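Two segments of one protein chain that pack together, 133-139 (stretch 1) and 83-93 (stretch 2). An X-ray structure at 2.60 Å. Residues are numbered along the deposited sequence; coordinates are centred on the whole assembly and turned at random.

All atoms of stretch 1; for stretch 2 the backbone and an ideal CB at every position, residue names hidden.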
# COMPACT_ATOMS: atom_id res chain seq x y z
N GLN A 133 11.09 -5.09 -8.94
CA GLN A 133 11.06 -4.57 -10.30
C GLN A 133 9.75 -3.83 -10.56
O GLN A 133 9.72 -2.80 -11.25
CB GLN A 133 11.28 -5.66 -11.32
CG GLN A 133 12.72 -6.15 -11.40
CD GLN A 133 13.00 -6.98 -12.66
OE1 GLN A 133 12.11 -7.65 -13.18
NE2 GLN A 133 14.25 -6.95 -13.14
N LEU A 134 8.67 -4.35 -9.99
CA LEU A 134 7.41 -3.64 -10.07
C LEU A 134 7.57 -2.30 -9.35
O LEU A 134 7.21 -1.25 -9.91
CB LEU A 134 6.25 -4.46 -9.51
CG LEU A 134 4.90 -3.72 -9.54
CD1 LEU A 134 4.60 -3.22 -10.95
CD2 LEU A 134 3.71 -4.54 -9.00
N ALA A 135 8.13 -2.33 -8.15
CA ALA A 135 8.36 -1.10 -7.37
C ALA A 135 9.22 -0.12 -8.13
O ALA A 135 8.93 1.08 -8.17
CB ALA A 135 9.02 -1.44 -6.04
N ASN A 136 10.27 -0.64 -8.76
CA ASN A 136 11.15 0.20 -9.57
C ASN A 136 10.41 0.88 -10.72
O ASN A 136 10.60 2.07 -10.95
CB ASN A 136 12.31 -0.60 -10.12
CG ASN A 136 13.32 0.28 -10.79
OD1 ASN A 136 13.84 1.25 -10.21
ND2 ASN A 136 13.62 -0.05 -12.04
N LYS A 137 9.55 0.13 -11.41
CA LYS A 137 8.79 0.68 -12.52
C LYS A 137 7.90 1.83 -12.04
O LYS A 137 7.77 2.84 -12.70
CB LYS A 137 7.98 -0.42 -13.22
CG LYS A 137 7.05 0.08 -14.35
CD LYS A 137 7.25 -0.64 -15.69
CE LYS A 137 5.90 -0.88 -16.39
NZ LYS A 137 6.03 -1.29 -17.82
N LEU A 138 7.30 1.68 -10.87
CA LEU A 138 6.41 2.73 -10.36
C LEU A 138 7.16 3.82 -9.55
O LEU A 138 6.55 4.82 -9.21
CB LEU A 138 5.29 2.12 -9.51
CG LEU A 138 4.63 0.83 -10.05
CD1 LEU A 138 3.86 0.14 -8.92
CD2 LEU A 138 3.75 0.97 -11.31
N GLN A 139 8.44 3.61 -9.27
CA GLN A 139 9.24 4.48 -8.39
C GLN A 139 8.54 4.68 -7.04
O GLN A 139 8.32 5.80 -6.59
CB GLN A 139 9.58 5.83 -9.04
CG GLN A 139 10.37 5.74 -10.34
CD GLN A 139 11.89 5.63 -10.20
OE1 GLN A 139 12.43 5.51 -9.12
NE2 GLN A 139 12.59 5.63 -11.34
N UNK A 83 -2.09 -9.95 -9.99
CA UNK A 83 -3.30 -9.15 -9.81
C UNK A 83 -2.95 -7.67 -9.63
O UNK A 83 -3.55 -6.83 -10.26
CB UNK A 83 -4.10 -9.66 -8.61
N UNK A 84 -1.99 -7.37 -8.77
CA UNK A 84 -1.52 -6.02 -8.54
C UNK A 84 -0.93 -5.41 -9.82
O UNK A 84 -1.29 -4.29 -10.20
CB UNK A 84 -0.48 -6.01 -7.42
N UNK A 85 0.00 -6.15 -10.44
CA UNK A 85 0.56 -5.75 -11.73
C UNK A 85 -0.58 -5.52 -12.72
O UNK A 85 -0.77 -4.41 -13.26
CB UNK A 85 1.53 -6.81 -12.26
N UNK A 86 -1.38 -6.57 -12.87
CA UNK A 86 -2.47 -6.57 -13.79
C UNK A 86 -3.42 -5.44 -13.49
O UNK A 86 -3.95 -4.83 -14.40
CB UNK A 86 -3.20 -7.91 -13.76
N UNK A 87 -3.64 -5.16 -12.22
CA UNK A 87 -4.57 -4.10 -11.90
C UNK A 87 -3.99 -2.74 -12.15
O UNK A 87 -4.68 -1.86 -12.61
CB UNK A 87 -5.02 -4.21 -10.44
N UNK A 88 -2.72 -2.55 -11.83
CA UNK A 88 -2.04 -1.28 -12.10
C UNK A 88 -2.01 -1.00 -13.60
O UNK A 88 -2.19 0.14 -14.01
CB UNK A 88 -0.62 -1.30 -11.54
N UNK A 89 -1.83 -2.04 -14.41
CA UNK A 89 -1.91 -1.92 -15.86
C UNK A 89 -3.23 -1.35 -16.39
O UNK A 89 -3.22 -0.52 -17.30
CB UNK A 89 -1.68 -3.30 -16.48
N UNK A 90 -4.35 -1.81 -15.83
CA UNK A 90 -5.67 -1.30 -16.16
C UNK A 90 -5.76 0.20 -15.88
O UNK A 90 -6.21 0.98 -16.72
CB UNK A 90 -6.74 -2.05 -15.37
N UNK A 91 -5.35 0.58 -14.68
CA UNK A 91 -5.35 1.96 -14.24
C UNK A 91 -4.43 2.80 -15.10
O UNK A 91 -4.72 3.95 -15.36
CB UNK A 91 -4.94 2.05 -12.77
N UNK A 92 -3.33 2.18 -15.53
CA UNK A 92 -2.39 2.80 -16.44
C UNK A 92 -3.06 3.08 -17.77
O UNK A 92 -3.14 4.23 -18.18
CB UNK A 92 -1.16 1.91 -16.63
N UNK A 93 -3.56 2.04 -18.43
CA UNK A 93 -4.17 2.19 -19.75
C UNK A 93 -5.32 3.19 -19.65
O UNK A 93 -5.48 4.05 -20.51
CB UNK A 93 -4.66 0.84 -20.29

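Both stretches are helical where they meet, running 20° from parallel with an axial closest approach of 11.7 Å. Stretch 1 presents Leu 134 and Leu 138, one turn apart, with the amine of Lys 137 farther along.

At 83 the ideal CB finds nothing of stretch 1 within 5.5 Å, so the contact sets no preference. The residue is Phe 83, out of reach.

Position 84 points toward stretch 1, its ideal CB 4.7 Å from Leu 134 CD2. Methyl groups are the nearest offering and no polar partner is at hand, so Val, Ile, Leu or Met would suit. It is Ile 84, with chi1 m and chi2 t; its CG2 packs 3.8 Å from Leu 134 CD2.

Position 85 brings its CA within 7.4 Å of the CA of Leu 134, but its CB direction is sideways. An ideal CB would lie 4.5 Å from Leu 134 CD2, and there is room for it, so Ala or another small residue would fit and helical phi/psi of -54/-56 does not demand glycine. The deposited residue is nevertheless Gly 85, whose backbone N lies 4.3 Å from Leu 134 CD2.

Positions 86 and 87 have no part of stretch 1 near their ideal CB, leaving the choice open; they are Glu 86 and Phe 87.

Position 88, one turn after 84, again points toward stretch 1. Its ideal CB is 4.9 Å from Leu 138 CD2, and both leucines offer methyls nearby, so a branched or extended aliphatic chain is favoured. Ile 88 (chi1 m, chi2 t) touches both: its CD1 is 3.8 Å from Leu 138 CD1 and 4.4 Å from Leu 134 CD2.

At 89, 90 and 91 the ideal CB meets nothing, and helical angles at 89 do not require glycine. These are Gly 89, Lys 90 and Ile 91.

Position 92 points toward stretch 1, but no atom there lies within 5.5 Å of its ideal CB, so only a long side chain could bridge the gap. The Lys 137 amine would favour Glu on charge, while Gln or another long polar chain is also plausible. Arg 92 defies the charge argument: its NH1 stands 3.7 Å from Lys 137 NZ, a close approach of like charges without a hydrogen bond.

Position 93 is unconstrained by stretch 1. Thr 93 instead turns to its own helix, donating from OG1 to Gly 89 O at 3.1 Å.

Stretch 2, residues 83-93: FIGEFIGKIRT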
# COMPACT_ATOMS: atom_id res chain seq x y z
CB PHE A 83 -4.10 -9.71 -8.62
CG PHE A 83 -5.22 -8.83 -8.17
CD1 PHE A 83 -5.01 -7.81 -7.24
CD2 PHE A 83 -6.50 -9.01 -8.69
CE1 PHE A 83 -6.04 -6.98 -6.84
CE2 PHE A 83 -7.55 -8.17 -8.31
CZ PHE A 83 -7.32 -7.15 -7.38
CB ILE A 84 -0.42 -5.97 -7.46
CG1 ILE A 84 -1.01 -6.22 -6.06
CG2 ILE A 84 0.28 -4.62 -7.47
CD1 ILE A 84 0.06 -6.21 -5.01
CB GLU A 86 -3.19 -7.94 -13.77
CG GLU A 86 -4.45 -8.05 -14.62
CD GLU A 86 -4.74 -9.48 -15.04
OE1 GLU A 86 -3.77 -10.20 -15.37
OE2 GLU A 86 -5.94 -9.87 -15.08
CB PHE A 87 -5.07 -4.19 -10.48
CG PHE A 87 -6.24 -3.31 -10.23
CD1 PHE A 87 -6.06 -1.96 -9.89
CD2 PHE A 87 -7.54 -3.80 -10.37
CE1 PHE A 87 -7.16 -1.12 -9.70
CE2 PHE A 87 -8.64 -2.96 -10.17
CZ PHE A 87 -8.45 -1.62 -9.81
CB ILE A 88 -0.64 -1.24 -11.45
CG1 ILE A 88 -0.80 -1.26 -9.93
CG2 ILE A 88 0.10 0.03 -11.82
CD1 ILE A 88 0.48 -1.56 -9.20
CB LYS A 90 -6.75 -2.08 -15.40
CG LYS A 90 -8.06 -1.32 -15.17
CD LYS A 90 -9.04 -2.09 -14.30
CE LYS A 90 -9.96 -1.13 -13.55
NZ LYS A 90 -11.22 -1.79 -13.11
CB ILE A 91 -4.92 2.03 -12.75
CG1 ILE A 91 -6.06 1.51 -11.89
CG2 ILE A 91 -4.53 3.43 -12.30
CD1 ILE A 91 -7.43 1.98 -12.35
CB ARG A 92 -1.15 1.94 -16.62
CG ARG A 92 -0.10 2.60 -17.48
CD ARG A 92 1.02 1.65 -17.84
NE ARG A 92 0.52 0.43 -18.49
CZ ARG A 92 1.14 -0.75 -18.46
NH1 ARG A 92 2.31 -0.91 -17.82
NH2 ARG A 92 0.58 -1.79 -19.10
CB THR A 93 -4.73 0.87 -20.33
OG1 THR A 93 -3.70 -0.11 -20.37
CG2 THR A 93 -5.20 1.09 -21.74
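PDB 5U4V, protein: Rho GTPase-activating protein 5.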